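Local coordinates for Low temperature requirement C protein (Listeria monocytogenes, PDB 1Y9I) that probably acts as a phosphatidylglycerophosphatase, a lipid phosphatase built as a helical bundle that binds a calcium and a magnesium ion and assembles as a tetramer, at residues E44-I47 / C48-V52; A154-R157 / L158-Y162. All coordinates share one frame; numbering follows the deposited sequence.

Contact 1: E44-I47 / C48-V52; sequences ELDI and CRQNV
Leu-45, in the N-terminal part of helix 45-56, meets Arg-49 one turn on: its carbonyl O takes the Arg-49 N-H at 2.8 Å, and its CD2 methyl lies 3.4 Å from Arg-49 NH2, the two side chains crossing at about a right angle. The Leu-45 side chain also packs on helix 25-36. Asp-46 follows and divides its carboxylate between two partners. OD1 makes a salt bridge of 3.0 Å to NH1 at the edge of the Arg-49 guanidinium, whose chain folds back through its bend at chi3 (-58°). Arg-49 NE has a second acidic partner, Asp-26 of helix 25-36. Asp-46 OD2 accepts from Gln-50 NE2 at 2.9 Å, met from above the carboxylate plane, which stands 58° from the amide plane. These i to i+3 and i to i+4 links brace the exposed side of the turn and should limit rotation of the carboxylate. Ile-47 then runs alongside Asn-51, its CG1 3.7 Å from Asn-51 ND2. Asn-51 OD1 is taken by Arg-157, and the ND2 side of the amide turns back to its own helix: ND2 and the backbone N of Asn-51 reach Ile-47 O from opposite faces of its carbonyl plane, ND2 at 2.9 Å.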
loop_
_atom_site.group_PDB
_atom_site.type_symbol
_atom_site.label_atom_id
_atom_site.label_comp_id
_atom_site.label_asym_id
_atom_site.label_seq_id
_atom_site.Cartn_x
_atom_site.Cartn_y
_atom_site.Cartn_z
ATOM N N GLU A 44 -1.420 -24.837 18.627
ATOM C CA GLU A 44 -1.659 -26.029 17.823
ATOM C C GLU A 44 -2.249 -25.676 16.464
ATOM O O GLU A 44 -2.707 -24.554 16.241
ATOM C CB GLU A 44 -2.579 -26.998 18.574
ATOM C CG GLU A 44 -1.962 -27.554 19.854
ATOM C CD GLU A 44 -2.878 -28.522 20.585
ATOM O OE1 GLU A 44 -4.039 -28.155 20.858
ATOM O OE2 GLU A 44 -2.437 -29.651 20.891
ATOM N N LEU A 45 -2.244 -26.651 15.563
ATOM C CA LEU A 45 -2.733 -26.463 14.202
ATOM C C LEU A 45 -4.198 -26.064 14.038
ATOM O O LEU A 45 -4.525 -25.258 13.167
ATOM C CB LEU A 45 -2.471 -27.732 13.387
ATOM C CG LEU A 45 -2.589 -27.585 11.869
ATOM C CD1 LEU A 45 -1.514 -26.625 11.375
ATOM C CD2 LEU A 45 -2.437 -28.944 11.201
ATOM N N ASP A 46 -5.080 -26.609 14.868
ATOM C CA ASP A 46 -6.505 -26.313 14.740
ATOM C C ASP A 46 -6.881 -24.833 14.698
ATOM O O ASP A 46 -7.594 -24.402 13.790
ATOM C CB ASP A 46 -7.305 -26.996 15.853
ATOM C CG ASP A 46 -8.805 -26.921 15.615
ATOM O OD1 ASP A 46 -9.282 -27.516 14.624
ATOM O OD2 ASP A 46 -9.508 -26.263 16.409
ATOM N N ILE A 47 -6.424 -24.054 15.675
ATOM C CA ILE A 47 -6.761 -22.636 15.689
ATOM C C ILE A 47 -6.132 -21.925 14.488
ATOM O O ILE A 47 -6.668 -20.937 13.997
ATOM C CB ILE A 47 -6.311 -21.946 17.009
ATOM C CG1 ILE A 47 -6.768 -20.486 17.018
ATOM C CG2 ILE A 47 -4.807 -22.010 17.156
ATOM C CD1 ILE A 47 -8.266 -20.308 16.989
ATOM N N CYS A 48 -4.998 -22.431 14.014
ATOM C CA CYS A 48 -4.343 -21.842 12.851
ATOM C C CYS A 48 -5.231 -22.109 11.639
ATOM O O CYS A 48 -5.435 -21.240 10.796
ATOM C CB CYS A 48 -2.957 -22.466 12.651
ATOM S SG CYS A 48 -1.750 -22.042 13.949
ATOM N N ARG A 49 -5.774 -23.322 11.578
ATOM C CA ARG A 49 -6.667 -23.728 10.497
ATOM C C ARG A 49 -7.903 -22.824 10.443
ATOM O O ARG A 49 -8.313 -22.375 9.365
ATOM C CB ARG A 49 -7.095 -25.181 10.716
ATOM C CG ARG A 49 -8.023 -25.746 9.657
ATOM C CD ARG A 49 -8.410 -27.181 10.003
ATOM N NE ARG A 49 -7.235 -28.041 10.132
ATOM C CZ ARG A 49 -6.923 -28.729 11.227
ATOM N NH1 ARG A 49 -7.695 -28.666 12.305
ATOM N NH2 ARG A 49 -5.832 -29.480 11.244
ATOM N N GLN A 50 -8.492 -22.557 11.608
ATOM C CA GLN A 50 -9.686 -21.714 11.697
ATOM C C GLN A 50 -9.430 -20.298 11.184
ATOM O O GLN A 50 -10.290 -19.694 10.547
ATOM C CB GLN A 50 -10.176 -21.628 13.146
ATOM C CG GLN A 50 -10.715 -22.930 13.721
ATOM C CD GLN A 50 -11.186 -22.764 15.154
ATOM O OE1 GLN A 50 -12.005 -21.893 15.448
ATOM N NE2 GLN A 50 -10.669 -23.596 16.051
ATOM N N ASN A 51 -8.255 -19.760 11.482
ATOM C CA ASN A 51 -7.932 -18.415 11.029
ATOM C C ASN A 51 -7.719 -18.392 9.517
ATOM O O ASN A 51 -8.040 -17.402 8.860
ATOM C CB ASN A 51 -6.700 -17.884 11.770
ATOM C CG ASN A 51 -7.055 -17.284 13.130
ATOM O OD1 ASN A 51 -7.536 -16.151 13.216
ATOM N ND2 ASN A 51 -6.830 -18.051 14.197
ATOM N N VAL A 52 -7.186 -19.481 8.965
ATOM C CA VAL A 52 -6.983 -19.560 7.519
ATOM C C VAL A 52 -8.361 -19.548 6.861
ATOM O O VAL A 52 -8.587 -18.839 5.878
ATOM C CB VAL A 52 -6.228 -20.851 7.114
ATOM C CG1 VAL A 52 -6.260 -21.028 5.593
ATOM C CG2 VAL A 52 -4.779 -20.786 7.594
#

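Contact 2: A154-R157 / L158-Y162; sequences AASR and LAHSY
Ser-156 O is gripped twice by His-160, at the C-terminal end of helix 143-160. The backbone N of His-160 donates the usual i to i+4 bond, and ND1 of its ring adds a second at 3.1 Å from the same oxygen. The two donors come from opposite faces of the carbonyl plane. The bond from ND1 is fairly straight (162° at the hydrogen), and Ser-156 O lies at the ring edge, in the plane of the imidazole, although ND1 itself stands well above the carbonyl plane. With chi1 at -82° the ring sits beside its own backbone N, which brings ND1 within reach of the Ser-156 carbonyl one turn back. Ser-156 OG points elsewhere, to a hydrogen bond with Tyr-109 O.

One residue on, the pattern recurs with a hydroxyl. Ser-161 OG donates to Arg-157 O at 2.8 Å, approaching from above the carbonyl plane, while Ser-161 N makes only a weak bond to the same oxygen, as the helix gives way to a turn. The extended Arg-157 side chain carries its guanidinium across to Asn-51 of helix 45-56, passing with NH1 3.8 Å from Ser-161 OG.

Earlier in the turn the links are backbone hydrogen bonds, from Leu-158 N to Ala-154 O and from Ala-159 N to Ala-155 O. The Ala-154 side chain packs on helices 25-36 and 45-56 and that of Ala-155 on 25-36, while Ala-159 and His-160 pack against Leu-94 of a second subunit, placing this helix end at a tetramer interface.

Donation through ND1 requires a proton on that nitrogen, and the bond should restrain rotation of the ring. The imidazole and the serine hydroxyl add side-chain donors to two carbonyls of the last turn, and at Arg-157 O the hydroxyl supplements a weak backbone bond.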
loop_
_atom_site.group_PDB
_atom_site.type_symbol
_atom_site.label_atom_id
_atom_site.label_comp_id
_atom_site.label_asym_id
_atom_site.label_seq_id
_atom_site.Cartn_x
_atom_site.Cartn_y
_atom_site.Cartn_z
ATOM N N ALA A 154 -3.652 -14.643 8.120
ATOM C CA ALA A 154 -4.206 -15.530 9.134
ATOM C C ALA A 154 -3.448 -15.353 10.449
ATOM O O ALA A 154 -4.052 -15.365 11.520
ATOM C CB ALA A 154 -4.126 -16.992 8.662
ATOM N N ALA A 155 -2.128 -15.196 10.367
ATOM C CA ALA A 155 -1.308 -14.995 11.565
ATOM C C ALA A 155 -1.679 -13.675 12.240
ATOM O O ALA A 155 -1.650 -13.557 13.470
ATOM C CB ALA A 155 0.177 -14.990 11.198
ATOM N N SER A 156 -2.027 -12.680 11.430
ATOM C CA SER A 156 -2.417 -11.372 11.948
ATOM C C SER A 156 -3.772 -11.460 12.648
ATOM O O SER A 156 -3.967 -10.894 13.730
ATOM C CB SER A 156 -2.486 -10.361 10.801
ATOM O OG SER A 156 -3.038 -9.141 11.249
ATOM N N ARG A 157 -4.714 -12.173 12.039
ATOM C CA ARG A 157 -6.026 -12.316 12.659
ATOM C C ARG A 157 -5.858 -13.007 14.014
ATOM O O ARG A 157 -6.497 -12.639 15.003
ATOM C CB ARG A 157 -6.966 -13.134 11.767
ATOM C CG ARG A 157 -8.369 -13.283 12.368
ATOM C CD ARG A 157 -9.305 -14.080 11.478
ATOM N NE ARG A 157 -10.670 -14.065 12.003
ATOM C CZ ARG A 157 -11.047 -14.673 13.125
ATOM N NH1 ARG A 157 -10.163 -15.354 13.843
ATOM N NH2 ARG A 157 -12.307 -14.583 13.541
ATOM N N LEU A 158 -4.982 -14.004 14.051
ATOM C CA LEU A 158 -4.707 -14.747 15.275
ATOM C C LEU A 158 -4.143 -13.789 16.329
ATOM O O LEU A 158 -4.586 -13.791 17.476
ATOM C CB LEU A 158 -3.708 -15.876 14.976
ATOM C CG LEU A 158 -3.320 -16.872 16.075
ATOM C CD1 LEU A 158 -2.614 -18.071 15.451
ATOM C CD2 LEU A 158 -2.420 -16.197 17.093
ATOM N N ALA A 159 -3.170 -12.970 15.939
ATOM C CA ALA A 159 -2.572 -12.014 16.869
ATOM C C ALA A 159 -3.651 -11.136 17.495
ATOM O O ALA A 159 -3.638 -10.889 18.707
ATOM C CB ALA A 159 -1.547 -11.150 16.154
ATOM N N HIS A 160 -4.585 -10.666 16.672
ATOM C CA HIS A 160 -5.671 -9.826 17.169
ATOM C C HIS A 160 -6.619 -10.608 18.068
ATOM O O HIS A 160 -7.299 -10.029 18.914
ATOM C CB HIS A 160 -6.478 -9.222 16.015
ATOM C CG HIS A 160 -5.868 -7.990 15.424
ATOM N ND1 HIS A 160 -4.902 -8.033 14.441
ATOM C CD2 HIS A 160 -6.078 -6.678 15.686
ATOM C CE1 HIS A 160 -4.545 -6.801 14.123
ATOM N NE2 HIS A 160 -5.243 -5.961 14.865
ATOM N N SER A 161 -6.661 -11.923 17.885
ATOM C CA SER A 161 -7.541 -12.776 18.676
ATOM C C SER A 161 -7.210 -12.792 20.166
ATOM O O SER A 161 -7.905 -13.438 20.947
ATOM C CB SER A 161 -7.512 -14.211 18.134
ATOM O OG SER A 161 -7.992 -14.268 16.798
ATOM N N TYR A 162 -6.159 -12.084 20.564
ATOM C CA TYR A 162 -5.770 -12.043 21.973
ATOM C C TYR A 162 -6.052 -10.688 22.630
ATOM O O TYR A 162 -5.805 -10.500 23.825
ATOM C CB TYR A 162 -4.285 -12.391 22.118
ATOM C CG TYR A 162 -3.945 -13.821 21.749
ATOM C CD1 TYR A 162 -4.183 -14.309 20.465
ATOM C CD2 TYR A 162 -3.375 -14.685 22.685
ATOM C CE1 TYR A 162 -3.860 -15.624 20.117
ATOM C CE2 TYR A 162 -3.048 -16.001 22.351
ATOM C CZ TYR A 162 -3.293 -16.464 21.064
ATOM O OH TYR A 162 -2.972 -17.762 20.726
#

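How the contacts relate
From the N terminus, contact 1 comes first, in the opening turns of helix 45-56; contact 2 follows about a hundred residues later, in the closing turns of helix 143-160. Each is local to its own helix and closes no long loop, so the two stand in series and neither nest nor cross. In space they are neighbours, with centres about 10 Å apart on the same side of the chain's centre. Asn-51 OD1 and Arg-157 NH1, 2.8 Å apart in a probable hydrogen bond, join them directly, and Val-52 packs on Ala-154 beside that pair. Together with helix 25-36, which touches both, they tie the start of one helix to the end of another.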